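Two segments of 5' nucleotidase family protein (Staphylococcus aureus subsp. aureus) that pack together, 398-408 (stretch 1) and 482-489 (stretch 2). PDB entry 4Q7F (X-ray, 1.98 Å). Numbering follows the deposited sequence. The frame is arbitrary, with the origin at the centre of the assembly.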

# COMPACT_ATOMS: atom_id res chain seq x y z
N ALA A 398 -4.73 10.46 28.42
CA ALA A 398 -4.18 9.12 28.53
C ALA A 398 -4.20 8.41 27.16
O ALA A 398 -3.27 7.67 26.82
CB ALA A 398 -4.96 8.31 29.57
N LYS A 399 -5.27 8.59 26.39
CA LYS A 399 -5.32 8.00 25.06
C LYS A 399 -4.28 8.67 24.15
O LYS A 399 -3.69 8.00 23.30
CB LYS A 399 -6.68 8.11 24.40
CG LYS A 399 -7.67 6.99 24.67
CD LYS A 399 -8.79 7.08 23.62
CE LYS A 399 -9.85 6.00 23.76
NZ LYS A 399 -9.33 4.65 23.44
N LEU A 400 -4.09 9.98 24.31
CA LEU A 400 -3.09 10.70 23.53
C LEU A 400 -1.72 10.11 23.83
O LEU A 400 -0.94 9.89 22.93
CB LEU A 400 -3.08 12.18 23.87
CG LEU A 400 -1.97 13.00 23.23
CD1 LEU A 400 -1.99 12.85 21.71
CD2 LEU A 400 -2.11 14.47 23.62
N LYS A 401 -1.43 9.87 25.10
CA LYS A 401 -0.15 9.28 25.45
C LYS A 401 0.02 7.90 24.81
O LYS A 401 1.12 7.55 24.44
CB LYS A 401 0.04 9.17 26.96
CG LYS A 401 1.36 8.53 27.36
CD LYS A 401 1.58 8.65 28.86
CE LYS A 401 2.87 8.00 29.30
NZ LYS A 401 2.85 6.52 29.16
N GLU A 402 -1.05 7.11 24.75
CA GLU A 402 -0.98 5.79 24.14
C GLU A 402 -0.60 5.88 22.67
O GLU A 402 0.10 5.03 22.14
CB GLU A 402 -2.33 5.07 24.23
CG GLU A 402 -2.68 4.59 25.61
CD GLU A 402 -4.01 3.87 25.65
OE1 GLU A 402 -4.54 3.50 24.58
OE2 GLU A 402 -4.52 3.69 26.76
N ALA A 403 -1.10 6.91 22.00
CA ALA A 403 -0.78 7.11 20.59
C ALA A 403 0.69 7.51 20.47
O ALA A 403 1.39 6.98 19.66
CB ALA A 403 -1.68 8.17 19.99
N ILE A 404 1.18 8.39 21.34
CA ILE A 404 2.59 8.80 21.22
C ILE A 404 3.49 7.61 21.58
O ILE A 404 4.56 7.46 21.02
CB ILE A 404 2.94 10.06 22.06
CG1 ILE A 404 2.08 11.24 21.61
CG2 ILE A 404 4.39 10.45 21.86
CD1 ILE A 404 2.16 12.48 22.50
N GLU A 405 3.05 6.75 22.50
CA GLU A 405 3.84 5.56 22.86
C GLU A 405 3.89 4.59 21.65
O GLU A 405 4.89 3.90 21.43
CB GLU A 405 3.25 4.87 24.08
CG GLU A 405 3.37 5.64 25.39
CD GLU A 405 4.77 5.65 25.98
OE1 GLU A 405 5.69 5.13 25.33
OE2 GLU A 405 4.99 6.20 27.12
N ARG A 406 2.83 4.55 20.86
CA ARG A 406 2.81 3.65 19.68
C ARG A 406 3.88 4.14 18.70
O ARG A 406 4.73 3.35 18.28
CB ARG A 406 1.44 3.58 19.05
CG ARG A 406 1.40 2.94 17.65
CD ARG A 406 2.04 1.56 17.57
NE ARG A 406 2.01 1.06 16.18
CZ ARG A 406 2.79 0.11 15.69
NH1 ARG A 406 3.70 -0.50 16.47
NH2 ARG A 406 2.68 -0.25 14.42
N SER A 407 3.87 5.43 18.38
CA SER A 407 4.88 6.02 17.52
C SER A 407 6.28 5.79 18.09
O SER A 407 7.16 5.46 17.33
CB SER A 407 4.65 7.53 17.35
OG SER A 407 3.35 7.79 16.83
N ALA A 408 6.49 5.98 19.41
CA ALA A 408 7.79 5.78 20.05
C ALA A 408 8.36 4.36 19.90
O ALA A 408 9.58 4.15 20.08
CB ALA A 408 7.75 6.22 21.55
N GLY A 482 -5.39 2.35 11.45
CA GLY A 482 -4.32 1.97 10.56
C GLY A 482 -2.97 2.13 11.20
O GLY A 482 -2.71 3.12 11.87
N GLY A 483 -2.12 1.12 11.01
CA GLY A 483 -0.78 1.14 11.58
C GLY A 483 -0.77 0.79 13.06
O GLY A 483 0.18 1.12 13.76
N GLN A 484 -1.80 0.08 13.52
CA GLN A 484 -1.94 -0.33 14.93
C GLN A 484 -2.12 0.84 15.90
O GLN A 484 -1.56 0.84 17.01
CB GLN A 484 -0.77 -1.22 15.41
CG GLN A 484 -0.60 -2.52 14.67
CD GLN A 484 0.60 -3.32 15.19
OE1 GLN A 484 0.85 -3.37 16.40
NE2 GLN A 484 1.32 -3.95 14.29
N TYR A 485 -2.89 1.85 15.47
CA TYR A 485 -3.27 2.99 16.30
C TYR A 485 -4.75 2.75 16.68
O TYR A 485 -5.66 3.53 16.36
CB TYR A 485 -3.07 4.30 15.56
CG TYR A 485 -1.60 4.69 15.49
CD1 TYR A 485 -0.78 4.22 14.47
CD2 TYR A 485 -1.02 5.48 16.48
CE1 TYR A 485 0.57 4.56 14.41
CE2 TYR A 485 0.33 5.82 16.43
CZ TYR A 485 1.12 5.39 15.42
OH TYR A 485 2.47 5.73 15.39
N ASP A 486 -4.95 1.64 17.36
CA ASP A 486 -6.28 1.19 17.78
C ASP A 486 -6.99 2.09 18.80
O ASP A 486 -8.20 2.09 18.85
CB ASP A 486 -6.16 -0.26 18.24
CG ASP A 486 -5.72 -1.18 17.10
OD1 ASP A 486 -6.54 -1.42 16.18
OD2 ASP A 486 -4.54 -1.62 17.08
N MSE A 487 -6.24 2.90 19.53
CA MSE A 487 -6.84 3.80 20.51
C MSE A 487 -7.72 4.85 19.85
O MSE A 487 -8.55 5.44 20.51
CB MSE A 487 -5.75 4.42 21.41
CG MSE A 487 -4.88 5.54 20.81
SE MSE A 487 -3.74 5.06 19.25
CE MSE A 487 -2.61 3.73 20.15
N TYR A 488 -7.56 5.10 18.55
CA TYR A 488 -8.42 6.10 17.91
C TYR A 488 -9.78 5.57 17.47
O TYR A 488 -10.68 6.35 17.19
CB TYR A 488 -7.78 6.71 16.68
CG TYR A 488 -6.52 7.47 16.90
CD1 TYR A 488 -6.47 8.50 17.85
CD2 TYR A 488 -5.39 7.24 16.12
CE1 TYR A 488 -5.33 9.24 18.04
CE2 TYR A 488 -4.23 7.99 16.31
CZ TYR A 488 -4.22 8.99 17.27
OH TYR A 488 -3.11 9.74 17.51
N ILE A 489 -9.93 4.25 17.40
CA ILE A 489 -11.17 3.65 16.89
C ILE A 489 -12.37 4.05 17.72
O ILE A 489 -12.36 3.98 18.97
CB ILE A 489 -11.05 2.11 16.78
CG1 ILE A 489 -10.00 1.75 15.71
CG2 ILE A 489 -12.39 1.48 16.41
CD1 ILE A 489 -9.62 0.28 15.66

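A helix packs well against an irregular segment when its small residues leave room for bulky partners and its long ones reach past them to the backbone. Stretch 1, helical and distant in sequence, offers such a face to a loop that contains a short 3-10 segment at 486-488; together they bury 506 Å². The register descends as the helix ascends, Lys399 CA lying 6.4 Å from Met487 CA and Ala403 CA 6.4 Å from Tyr485 CA, so the loop runs back along the helix. The hollow lies at Ala403. Its methyl is short enough to admit three large side chains: Ala403 CB lies 3.8 Å from SE of Met487, a selenomethionine, 3.3 Å from OH of Tyr488, and 4.5 Å from CD2 of Tyr485. Met487 is the main bump, its folded side chain (p, m, m) lying against the helix.

Arg406 supplies the reciprocal bump. Arg406 CG sits over the face of the Tyr485 ring, 3.5 Å from its centroid, a CH-pi contact, while Gln484 CB covers one guanidinium face. Near the guanidinium plane, Arg406 NE and NH2 both donate hydrogen bonds to Gly483 O, at 3.0 Å and 2.9 Å. Polar links flank the hollow along the helix: Lys399 NZ donates to Met487 O at 3.1 Å, and Ser407 OG hydrogen-bonds Tyr485 OH at 2.7 Å, at the ring's edge.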